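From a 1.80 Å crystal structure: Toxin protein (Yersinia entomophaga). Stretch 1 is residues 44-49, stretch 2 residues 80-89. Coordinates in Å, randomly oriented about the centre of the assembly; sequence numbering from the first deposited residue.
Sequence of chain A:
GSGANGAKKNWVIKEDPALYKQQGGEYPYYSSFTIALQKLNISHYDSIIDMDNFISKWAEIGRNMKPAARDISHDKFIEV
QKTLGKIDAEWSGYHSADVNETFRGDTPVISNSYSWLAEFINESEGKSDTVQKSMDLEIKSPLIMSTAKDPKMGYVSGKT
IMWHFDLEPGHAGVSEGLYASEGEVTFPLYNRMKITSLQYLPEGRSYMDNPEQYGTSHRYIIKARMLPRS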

# COMPACT_ATOMS: atom_id res chain seq x y z
N HIS A 44 15.42 4.30 -6.40
CA HIS A 44 15.66 3.94 -5.03
C HIS A 44 15.79 5.20 -4.22
O HIS A 44 16.46 6.12 -4.64
CB HIS A 44 16.89 3.06 -4.90
CG HIS A 44 16.98 2.39 -3.56
ND1 HIS A 44 17.50 3.01 -2.45
CD2 HIS A 44 16.54 1.18 -3.14
CE1 HIS A 44 17.44 2.20 -1.42
NE2 HIS A 44 16.85 1.08 -1.80
N TYR A 45 15.20 5.20 -3.04
CA TYR A 45 15.19 6.38 -2.14
C TYR A 45 16.59 6.84 -1.73
O TYR A 45 16.76 8.01 -1.34
CB TYR A 45 14.37 6.13 -0.84
CG TYR A 45 14.82 5.00 0.04
CD1 TYR A 45 15.86 5.13 0.95
CD2 TYR A 45 14.19 3.76 -0.04
CE1 TYR A 45 16.29 4.05 1.75
CE2 TYR A 45 14.56 2.71 0.77
CZ TYR A 45 15.64 2.85 1.64
OH TYR A 45 15.95 1.78 2.39
N ASP A 46 17.54 5.91 -1.73
CA ASP A 46 18.96 6.31 -1.51
C ASP A 46 19.67 6.93 -2.72
O ASP A 46 20.71 7.47 -2.55
CB ASP A 46 19.77 5.15 -0.94
CG ASP A 46 19.57 5.00 0.55
OD1 ASP A 46 19.26 6.02 1.22
OD2 ASP A 46 19.67 3.89 1.08
N SER A 47 19.08 6.93 -3.90
CA SER A 47 19.77 7.41 -5.09
C SER A 47 19.00 8.57 -5.68
O SER A 47 18.56 8.50 -6.80
CB SER A 47 19.89 6.23 -6.09
OG SER A 47 18.66 6.00 -6.79
N ILE A 48 18.84 9.67 -4.94
CA ILE A 48 18.11 10.83 -5.44
C ILE A 48 19.13 11.87 -5.87
O ILE A 48 19.73 12.50 -5.03
CB ILE A 48 17.13 11.41 -4.39
CG1 ILE A 48 16.10 10.32 -4.03
CG2 ILE A 48 16.48 12.70 -4.91
CD1 ILE A 48 15.26 10.60 -2.81
N ILE A 49 19.30 12.08 -7.17
CA ILE A 49 20.42 12.90 -7.69
C ILE A 49 20.08 14.39 -7.65
O ILE A 49 20.85 15.18 -7.12
CB ILE A 49 20.84 12.41 -9.10
CG1 ILE A 49 21.21 10.91 -9.05
CG2 ILE A 49 22.00 13.23 -9.67
CD1 ILE A 49 22.20 10.49 -7.97
N VAL A 80 13.65 11.92 6.62
CA VAL A 80 12.77 10.93 6.00
C VAL A 80 13.62 9.87 5.28
O VAL A 80 13.40 8.69 5.45
CB VAL A 80 11.70 11.58 5.13
CG1 VAL A 80 10.97 10.48 4.31
CG2 VAL A 80 10.76 12.44 5.99
N GLN A 81 14.62 10.29 4.50
CA GLN A 81 15.51 9.36 3.79
C GLN A 81 16.23 8.39 4.75
O GLN A 81 16.26 7.19 4.52
CB GLN A 81 16.50 10.16 2.90
CG GLN A 81 17.38 9.32 2.03
CD GLN A 81 18.38 10.13 1.27
OE1 GLN A 81 19.14 10.88 1.89
NE2 GLN A 81 18.36 10.04 -0.09
N LYS A 82 16.81 8.91 5.84
CA LYS A 82 17.47 8.06 6.81
C LYS A 82 16.49 7.09 7.48
O LYS A 82 16.82 5.94 7.69
CB LYS A 82 18.17 8.93 7.87
CG LYS A 82 19.27 9.80 7.27
N THR A 83 15.26 7.55 7.76
CA THR A 83 14.29 6.72 8.47
C THR A 83 13.92 5.55 7.56
O THR A 83 13.87 4.45 8.05
CB THR A 83 13.08 7.53 8.90
OG1 THR A 83 13.47 8.44 9.93
CG2 THR A 83 12.06 6.70 9.54
N LEU A 84 13.72 5.84 6.27
CA LEU A 84 13.41 4.77 5.28
C LEU A 84 14.51 3.72 5.26
O LEU A 84 14.24 2.54 5.32
CB LEU A 84 13.11 5.32 3.89
CG LEU A 84 11.83 6.13 3.75
CD1 LEU A 84 11.79 6.84 2.42
CD2 LEU A 84 10.56 5.28 3.94
N GLY A 85 15.77 4.20 5.27
CA GLY A 85 16.98 3.41 5.42
C GLY A 85 16.99 2.53 6.64
O GLY A 85 17.20 1.30 6.54
N LYS A 86 16.68 3.15 7.81
CA LYS A 86 16.58 2.39 9.04
C LYS A 86 15.53 1.36 9.04
O LYS A 86 15.77 0.28 9.57
CB LYS A 86 16.41 3.28 10.28
CG LYS A 86 17.58 4.23 10.46
CD LYS A 86 17.96 4.39 11.95
CE LYS A 86 16.86 5.03 12.74
NZ LYS A 86 16.55 6.39 12.18
N ILE A 87 14.35 1.67 8.44
CA ILE A 87 13.27 0.69 8.41
C ILE A 87 13.74 -0.59 7.67
O ILE A 87 13.49 -1.68 8.11
CB ILE A 87 12.00 1.33 7.77
CG1 ILE A 87 11.40 2.33 8.74
CG2 ILE A 87 10.98 0.30 7.42
CD1 ILE A 87 10.33 3.23 8.15
N ASP A 88 14.46 -0.40 6.59
CA ASP A 88 14.94 -1.55 5.79
C ASP A 88 16.06 -2.30 6.51
O ASP A 88 16.12 -3.51 6.43
CB ASP A 88 15.35 -1.06 4.38
CG ASP A 88 14.16 -0.89 3.45
OD1 ASP A 88 13.21 -1.66 3.64
OD2 ASP A 88 14.17 -0.04 2.54
N ALA A 89 16.93 -1.57 7.22
CA ALA A 89 18.00 -2.14 8.05
C ALA A 89 17.46 -3.02 9.17
O ALA A 89 17.95 -4.15 9.38
CB ALA A 89 18.83 -1.05 8.57
O HOH W 1 18.71 6.17 3.75

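The contact is a small, tyrosine-centred packing of a turn against a helix, in which Tyr45 lays its ring along residues 81-88 and is fixed by a hydrogen bond at each end, one from its hydroxyl and one to its backbone carbonyl. The two stretches bury 306 Å² between them, counting both sides, and Tyr45 and Gln81 contribute the largest shares.

Tyr45 lies in a type I beta turn from His44 to Ser47. The turn is closed by the backbone hydrogen bond from Ser47 N to His44 O (2.8 Å), and Ser47 OG donates to the same His44 O at 3.1 Å. His44 ND1 accepts a further hydrogen bond from Asp46 N (3.0 Å). From this turn the CA-to-CB bond of Tyr45 points toward the helix, and its p rotamer (chi1 59°) lays the ring along it.

At the far end of that ring, Tyr45 OH donates a short hydrogen bond to Asp88 OD2 (2.6 Å). The carboxylate oxygen lies at the ring edge, near its plane, as suits an acceptor for a phenolic proton. One helical turn earlier, Leu84 covers a face of the ring: Leu84 CB sits 4.0 Å from the centroid of the Tyr45 ring and only 8° off the normal, a CH-pi arrangement. Gly85, next in sequence, comes close through its backbone, with Gly85 N 3.6 Å from Tyr45 CE1. Gly85 N is already hydrogen-bonded to Gln81 O (3.1 Å) within the helix, so its approach to the ring is one of packing.

The other anchor is at the backbone of Tyr45. Gln81 has its CA-to-CB bond sideways to the turn, but its extended chain (chi1 and chi2 both t) brings the amide across, and Gln81 NE2 donates to Tyr45 O at 2.9 Å with a nearly linear N-H...O angle of 170°. Gln81 NE2 also lies 4.2 Å from Ile48 CD1, so the end of the isoleucine side chain borders this hydrogen bond.

Asp46 reaches the helix chiefly through solvent. Its closest direct approach is Asp46 OD1 to Gln81 CG, 3.9 Å, but water 1 donates to both Asp46 OD1 (2.6 Å) and Gln81 O (2.8 Å), bridging the two acceptors. Gln81 thus makes two polar links to the turn, directly through its side-chain amide and through water at its carbonyl, while Gln81 O also keeps its helical bond to Gly85 N.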